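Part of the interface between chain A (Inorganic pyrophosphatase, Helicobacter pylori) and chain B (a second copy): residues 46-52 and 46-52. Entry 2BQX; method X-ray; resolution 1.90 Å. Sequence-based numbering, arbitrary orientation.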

# COMPACT_ATOMS: atom_id res chain seq x y z
N GLY A 46 1.38 7.42 19.00
CA GLY A 46 2.76 7.29 18.59
C GLY A 46 2.96 6.71 17.21
O GLY A 46 2.01 6.27 16.55
N ALA A 47 4.22 6.73 16.77
CA ALA A 47 4.60 6.20 15.46
C ALA A 47 4.74 4.70 15.60
O ALA A 47 5.84 4.15 15.55
CB ALA A 47 5.92 6.83 15.03
N GLN A 48 3.60 4.03 15.78
CA GLN A 48 3.58 2.59 15.97
C GLN A 48 2.50 1.92 15.14
O GLN A 48 1.69 2.59 14.51
CB GLN A 48 3.36 2.27 17.45
CG GLN A 48 4.51 2.69 18.36
CD GLN A 48 4.13 2.65 19.83
OE1 GLN A 48 3.47 3.56 20.34
NE2 GLN A 48 4.55 1.59 20.51
N ASN A 49 2.49 0.60 15.14
CA ASN A 49 1.49 -0.15 14.41
C ASN A 49 1.29 -1.49 15.10
O ASN A 49 2.24 -2.05 15.64
CB ASN A 49 1.93 -0.34 12.95
CG ASN A 49 3.43 -0.49 12.80
OD1 ASN A 49 4.19 0.49 12.83
ND2 ASN A 49 3.88 -1.73 12.64
N TYR A 50 0.06 -1.98 15.10
CA TYR A 50 -0.22 -3.25 15.76
C TYR A 50 0.60 -4.39 15.18
O TYR A 50 0.58 -4.64 13.98
CB TYR A 50 -1.72 -3.57 15.71
CG TYR A 50 -2.50 -2.84 16.77
CD1 TYR A 50 -2.84 -1.50 16.63
CD2 TYR A 50 -2.88 -3.50 17.95
CE1 TYR A 50 -3.54 -0.83 17.63
CE2 TYR A 50 -3.57 -2.84 18.95
CZ TYR A 50 -3.90 -1.50 18.79
OH TYR A 50 -4.59 -0.85 19.78
N PRO A 51 1.34 -5.10 16.04
CA PRO A 51 2.19 -6.22 15.63
C PRO A 51 1.45 -7.50 15.23
O PRO A 51 2.08 -8.48 14.83
CB PRO A 51 3.09 -6.42 16.84
CG PRO A 51 2.17 -6.12 17.97
CD PRO A 51 1.44 -4.88 17.49
N ALA A 52 0.13 -7.48 15.34
CA ALA A 52 -0.68 -8.64 14.96
C ALA A 52 -2.11 -8.20 14.78
O ALA A 52 -2.46 -7.07 15.10
CB ALA A 52 -0.62 -9.71 16.05
N GLY B 46 11.24 -3.04 16.80
CA GLY B 46 9.90 -2.90 17.32
C GLY B 46 8.84 -2.62 16.27
O GLY B 46 9.15 -2.40 15.10
N ALA B 47 7.59 -2.63 16.72
CA ALA B 47 6.44 -2.38 15.86
C ALA B 47 6.31 -0.87 15.73
O ALA B 47 5.38 -0.27 16.26
CB ALA B 47 5.19 -2.98 16.48
N GLN B 48 7.26 -0.26 15.02
CA GLN B 48 7.28 1.18 14.84
C GLN B 48 7.57 1.57 13.40
O GLN B 48 7.86 0.72 12.57
CB GLN B 48 8.35 1.79 15.75
CG GLN B 48 8.05 1.66 17.24
CD GLN B 48 9.25 1.99 18.11
OE1 GLN B 48 10.15 1.16 18.28
NE2 GLN B 48 9.26 3.19 18.66
N ASN B 49 7.47 2.86 13.11
CA ASN B 49 7.74 3.35 11.78
C ASN B 49 8.23 4.78 11.89
O ASN B 49 7.78 5.52 12.76
CB ASN B 49 6.48 3.26 10.91
CG ASN B 49 5.20 3.49 11.69
OD1 ASN B 49 4.71 2.59 12.39
ND2 ASN B 49 4.66 4.69 11.58
N TYR B 50 9.15 5.17 11.02
CA TYR B 50 9.69 6.53 11.08
C TYR B 50 8.60 7.58 10.90
O TYR B 50 7.85 7.56 9.92
CB TYR B 50 10.80 6.72 10.04
CG TYR B 50 12.12 6.18 10.51
CD1 TYR B 50 12.40 4.82 10.48
CD2 TYR B 50 13.09 7.04 11.03
CE1 TYR B 50 13.62 4.32 10.95
CE2 TYR B 50 14.30 6.56 11.50
CZ TYR B 50 14.56 5.20 11.46
OH TYR B 50 15.77 4.73 11.92
N PRO B 51 8.50 8.51 11.85
CA PRO B 51 7.49 9.58 11.83
C PRO B 51 7.72 10.68 10.80
O PRO B 51 6.92 11.60 10.67
CB PRO B 51 7.52 10.10 13.26
CG PRO B 51 8.96 9.98 13.61
CD PRO B 51 9.34 8.61 13.06
N ALA B 52 8.83 10.58 10.07
CA ALA B 52 9.14 11.57 9.03
C ALA B 52 10.18 11.00 8.10
O ALA B 52 10.74 9.94 8.36
CB ALA B 52 9.68 12.85 9.66
O HOH W 1 7.36 5.01 17.94
O HOH W 2 5.73 -0.47 19.19

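The two copies meet across an exact two-fold axis, their 46-52 stretches running in nearly opposite directions, 161° apart. Neither stretch forms a regular strand, yet the backbones pair through a single beta bridge centred on Gln A48 and Gln B48, whose CA atoms lie 4.1 Å apart.

Two symmetry-related hydrogen bonds hold this bridge together. The amide N of Asn A49 donates to O of Ala B47, and N of Asn B49 donates to O of Ala A47, each over 3.2 Å with an angle of 152° at the hydrogen. The carbonyls of Ala A47 and Ala B47 each also accept from a water. Water 1 lies 3.0 Å from O of Ala A47, to which it donates, and accepts from NE2 of Gln B48 at 2.7 Å; water 2 repeats the arrangement between O of Ala B47 (3.0 Å) and NE2 of Gln A48 (2.7 Å). The glutamine amides thus reach across the contact through solvent, and both NE2 atoms have further partners elsewhere in the structure. The same carbonyls receive a CA-H...O contact, with CA of Gln B48 3.4 Å from O of Ala A47 and its mate in the same relation. The amide N of Gln A48 is served within its own chain, by a weak hydrogen bond to O of Gly A46 (2.9 Å), and Gln B48 behaves alike.

Apolar packing flanks the polar centre. The CA-to-CB bonds of Ala A47 and Ala B47 point toward the partner stretch, so that CB of Ala A47 comes within 4.0 Å of CB of Pro B51 and 3.2 Å of the backbone O of Asn B49, with the reciprocal contacts made by Ala B47. Although the CA-to-CB bonds of Gln A48 and Gln B48 point away overall, CG of Gln A48 and CG of Gln B48 approach to 3.9 Å. Together the two stretches bury 351 Å².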